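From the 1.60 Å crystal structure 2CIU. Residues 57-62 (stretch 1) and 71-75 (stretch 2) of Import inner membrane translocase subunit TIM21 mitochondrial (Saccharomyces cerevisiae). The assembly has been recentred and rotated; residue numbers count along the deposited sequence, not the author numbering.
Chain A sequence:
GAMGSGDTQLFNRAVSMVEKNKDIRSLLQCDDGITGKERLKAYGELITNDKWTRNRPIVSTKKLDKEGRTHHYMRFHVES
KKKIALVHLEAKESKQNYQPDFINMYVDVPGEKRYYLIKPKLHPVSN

Stretch 1 57-62: PIVSTK
Stretch 2 (71-75) HHYMR

Two extended segments of one chain lie side by side and run in opposite directions, the strand axes 4.4 Å apart at closest approach and their N-to-C directions 150° apart. The register is set by T61 opposite Y73, a hydrogen-bonded antiparallel pair: T61 N donates to Y73 O at 2.8 Å and Y73 N donates to T61 O at 2.9 Å, with N-H...O angles of 157° and 164°, and with the CA atoms of T61 and Y73 5.3 Å apart. One step along, K62 and H72 form a non-hydrogen-bonded pair with CA to CA 4.7 Å; one step back, the CA atoms of S60 and M74 come within 4.4 Å. Backbone angles are ordinary beta values, from -118/160 at S60 and -118/148 at T61 to -106/145 at K62, and from -108/133 at H72 through -118/135 at Y73 to -140/136 at M74. Between the strands, CA-H groups also meet carbonyls: S60 CA lies 3.1 Å from Y73 O, H72 CA 3.4 Å from T61 O, and K62 CA 3.3 Å from H71 O.

Alternation places S60, K62, H72 and M74 on one face of the sheet and T61 with Y73 on the other. H72 is the hub of the face it shares with S60, K62 and M74. Its chi1 of -67° (m) and chi2 of -110° carry the imidazole diagonally across the pairing, so that ND1 donates to S60 OG at 3.3 Å, long but almost linear at 170°. S60 adopts p (65°), which puts its hydroxyl near the plane of that ring, at its edge. K62 covers a ring face instead: with chi1 m (-55°) and chi2 t, its CG sits 4.2 Å from the H72 ring centroid, 27° off the normal, a CH-pi contact. The chain continues with chi3 t and chi4 p (75°). The rule to read here is that one ring can serve two neighbours on the facing strand, a polar one at its edge and an aliphatic one over its face.

M74 extends with chi1 and chi2 both t, then bends at chi3 (-83°, m). Its CE thereby reaches I58 CG2 at 3.8 Å, an apolar contact beyond the paired residues; I58 is m,t (-67°, 167°) with its CA-to-CB bond directed sideways. Closer to the backbone, M74 CG lies 3.5 Å from V59 O.

On the face of T61 and Y73, T61 is t (-174°), bringing CG2 to 3.7 Å from Y73 CB. Y73 takes m (-63°) with chi2 -93°, and T61 O lies at the edge of its ring.

Past S60, water takes over the ladder between V59 (-156/165) and R75 (-125/139). Water 1 donates to V59 O and accepts from R75 N, each at 2.9 Å from the water oxygen; water 2 accepts from V59 N at 2.9 Å and donates to R75 O at 2.7 Å. The side chains of V59 (m, -59°) and R75 (chi1 m, then extended) both start away from the opposing stretch, so between V59 and R75 themselves the link is backbone to backbone through the two waters.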

ATOM      1  N   PRO A  57      13.599  -2.636   4.526  1.00 17.51           N
ATOM      2  CA  PRO A  57      13.352  -1.254   4.925  1.00 20.58           C
ATOM      3  C   PRO A  57      12.304  -0.714   3.941  1.00 16.17           C
ATOM      4  O   PRO A  57      12.185  -1.213   2.818  1.00 17.66           O
ATOM      5  CB  PRO A  57      14.711  -0.594   4.714  1.00 24.81           C
ATOM      6  CG  PRO A  57      15.664  -1.698   5.022  1.00 24.60           C
ATOM      7  CD  PRO A  57      15.036  -2.877   4.308  1.00 21.17           C
ATOM      8  N   ILE A  58      11.540   0.282   4.369  1.00 19.96           N
ATOM      9  CA  ILE A  58      10.531   0.889   3.515  1.00 18.26           C
ATOM     10  C   ILE A  58      11.253   1.729   2.456  1.00 14.67           C
ATOM     11  O   ILE A  58      12.012   2.645   2.777  1.00 20.10           O
ATOM     12  CB  ILE A  58       9.578   1.772   4.345  1.00 22.17           C
ATOM     13  CG1 ILE A  58       8.756   0.883   5.281  1.00 26.05           C
ATOM     14  CG2 ILE A  58       8.651   2.559   3.431  1.00 24.41           C
ATOM     15  CD1 ILE A  58       8.010   1.638   6.362  1.00 29.97           C
ATOM     16  N   VAL A  59      11.018   1.401   1.189  1.00 15.99           N
ATOM     17  CA  VAL A  59      11.660   2.114   0.086  1.00 14.09           C
ATOM     18  C   VAL A  59      10.816   1.983  -1.176  1.00 12.13           C
ATOM     19  O   VAL A  59       9.935   1.135  -1.256  1.00 14.46           O
ATOM     20  CB  VAL A  59      13.047   1.503  -0.268  1.00 18.10           C
ATOM     21  CG1 VAL A  59      13.985   1.549   0.941  1.00 22.60           C
ATOM     22  CG2 VAL A  59      12.864   0.076  -0.761  1.00 22.12           C
ATOM     23  N   SER A  60      11.097   2.827  -2.163  1.00 13.86           N
ATOM     24  CA  SER A  60      10.401   2.726  -3.438  1.00 13.01           C
ATOM     25  C   SER A  60      11.467   2.426  -4.473  1.00 14.38           C
ATOM     26  O   SER A  60      12.655   2.633  -4.230  1.00 17.80           O
ATOM     27  CB  SER A  60       9.694   4.031  -3.823  1.00 13.51           C
ATOM     28  OG  SER A  60      10.616   5.077  -4.046  1.00 15.63           O
ATOM     29  N   THR A  61      11.037   1.894  -5.606  1.00 11.65           N
ATOM     30  CA  THR A  61      11.952   1.626  -6.709  1.00 14.54           C
ATOM     31  C   THR A  61      11.457   2.502  -7.858  1.00 13.44           C
ATOM     32  O   THR A  61      10.256   2.770  -7.971  1.00 15.15           O
ATOM     33  CB  THR A  61      11.947   0.137  -7.128  1.00 14.68           C
ATOM     34  OG1 THR A  61      12.972  -0.069  -8.115  1.00 15.70           O
ATOM     35  CG2 THR A  61      10.596  -0.268  -7.713  1.00 16.02           C
ATOM     36  N   LYS A  62      12.376   2.964  -8.704  1.00 15.72           N
ATOM     37  CA  LYS A  62      11.996   3.834  -9.812  1.00 15.27           C
ATOM     38  C   LYS A  62      12.039   3.130 -11.158  1.00 15.26           C
ATOM     39  O   LYS A  62      12.894   2.282 -11.385  1.00 16.85           O
ATOM     40  CB  LYS A  62      12.929   5.036  -9.880  1.00 16.58           C
ATOM     41  CG  LYS A  62      13.024   5.837  -8.599  1.00 22.40           C
ATOM     42  CD  LYS A  62      14.165   6.832  -8.722  1.00 29.93           C
ATOM     43  CE  LYS A  62      14.534   7.470  -7.396  1.00 34.20           C
ATOM     44  NZ  LYS A  62      15.280   6.509  -6.545  1.00 32.62           N
ATOM     45  N   HIS A  71       8.311   6.635 -12.528  1.00 16.87           N
ATOM     46  CA  HIS A  71       7.226   6.183 -11.660  1.00 16.78           C
ATOM     47  C   HIS A  71       7.885   5.526 -10.452  1.00 17.89           C
ATOM     48  O   HIS A  71       8.923   4.876 -10.584  1.00 15.80           O
ATOM     49  CB  HIS A  71       6.333   5.147 -12.353  1.00 16.69           C
ATOM     50  CG  HIS A  71       5.533   5.694 -13.491  1.00 16.15           C
ATOM     51  ND1 HIS A  71       4.251   5.272 -13.768  1.00 16.69           N
ATOM     52  CD2 HIS A  71       5.841   6.610 -14.440  1.00 20.52           C
ATOM     53  CE1 HIS A  71       3.804   5.904 -14.839  1.00 19.08           C
ATOM     54  NE2 HIS A  71       4.748   6.722 -15.266  1.00 18.66           N
ATOM     55  N   HIS A  72       7.297   5.708  -9.274  1.00 13.31           N
ATOM     56  CA  HIS A  72       7.824   5.101  -8.058  1.00 14.48           C
ATOM     57  C   HIS A  72       6.893   3.977  -7.635  1.00 17.33           C
ATOM     58  O   HIS A  72       5.673   4.145  -7.611  1.00 16.63           O
ATOM     59  CB  HIS A  72       7.898   6.127  -6.915  1.00 14.64           C
ATOM     60  CG  HIS A  72       8.903   7.211  -7.140  1.00 27.52           C
ATOM     61  ND1 HIS A  72      10.066   7.310  -6.406  1.00 32.45           N
ATOM     62  CD2 HIS A  72       8.926   8.236  -8.024  1.00 27.27           C
ATOM     63  CE1 HIS A  72      10.762   8.350  -6.829  1.00 31.44           C
ATOM     64  NE2 HIS A  72      10.092   8.928  -7.810  1.00 31.74           N
ATOM     65  N   TYR A  73       7.467   2.826  -7.311  1.00 12.73           N
ATOM     66  CA  TYR A  73       6.682   1.683  -6.878  1.00 13.45           C
ATOM     67  C   TYR A  73       7.106   1.348  -5.456  1.00 13.12           C
ATOM     68  O   TYR A  73       8.291   1.319  -5.143  1.00 14.59           O
ATOM     69  CB  TYR A  73       6.933   0.485  -7.794  1.00 11.45           C
ATOM     70  CG  TYR A  73       6.505   0.741  -9.214  1.00 10.75           C
ATOM     71  CD1 TYR A  73       5.239   0.383  -9.658  1.00 14.95           C
ATOM     72  CD2 TYR A  73       7.373   1.364 -10.107  1.00 13.57           C
ATOM     73  CE1 TYR A  73       4.842   0.633 -10.968  1.00 17.35           C
ATOM     74  CE2 TYR A  73       6.991   1.624 -11.412  1.00 14.68           C
ATOM     75  CZ  TYR A  73       5.729   1.253 -11.840  1.00 16.66           C
ATOM     76  OH  TYR A  73       5.362   1.490 -13.145  1.00 18.96           O
ATOM     77  N   MET A  74       6.128   1.110  -4.594  1.00 12.30           N
ATOM     78  CA  MET A  74       6.420   0.792  -3.209  1.00 11.61           C
ATOM     79  C   MET A  74       5.493  -0.292  -2.704  1.00 12.88           C
ATOM     80  O   MET A  74       4.286  -0.266  -2.971  1.00 13.49           O
ATOM     81  CB  MET A  74       6.257   2.038  -2.336  1.00 12.20           C
ATOM     82  CG  MET A  74       6.470   1.762  -0.845  1.00 14.39           C
ATOM     83  SD  MET A  74       6.235   3.252   0.185  1.00 14.68           S
ATOM     84  CE  MET A  74       7.825   3.992   0.022  1.00 13.07           C
ATOM     85  N   ARG A  75       6.063  -1.256  -1.991  1.00 12.60           N
ATOM     86  CA  ARG A  75       5.265  -2.314  -1.405  1.00 11.72           C
ATOM     87  C   ARG A  75       5.541  -2.353   0.087  1.00 10.79           C
ATOM     88  O   ARG A  75       6.674  -2.180   0.520  1.00 14.07           O
ATOM     89  CB  ARG A  75       5.591  -3.668  -2.041  1.00 15.92           C
ATOM     90  CG  ARG A  75       5.026  -3.727  -3.435  1.00 15.71           C
ATOM     91  CD  ARG A  75       5.138  -5.068  -4.088  1.00 22.45           C
ATOM     92  NE  ARG A  75       4.400  -5.007  -5.343  1.00 23.69           N
ATOM     93  CZ  ARG A  75       4.330  -5.990  -6.231  1.00 26.32           C
ATOM     94  NH1 ARG A  75       4.961  -7.137  -6.015  1.00 30.08           N
ATOM     95  NH2 ARG A  75       3.621  -5.815  -7.336  1.00 23.94           N
TER
HETATM   96  O   HOH W   1       8.999  -1.468  -2.158  1.00 19.81           O
HETATM   97  O   HOH W   2       8.694  -0.397   0.966  1.00 23.12           O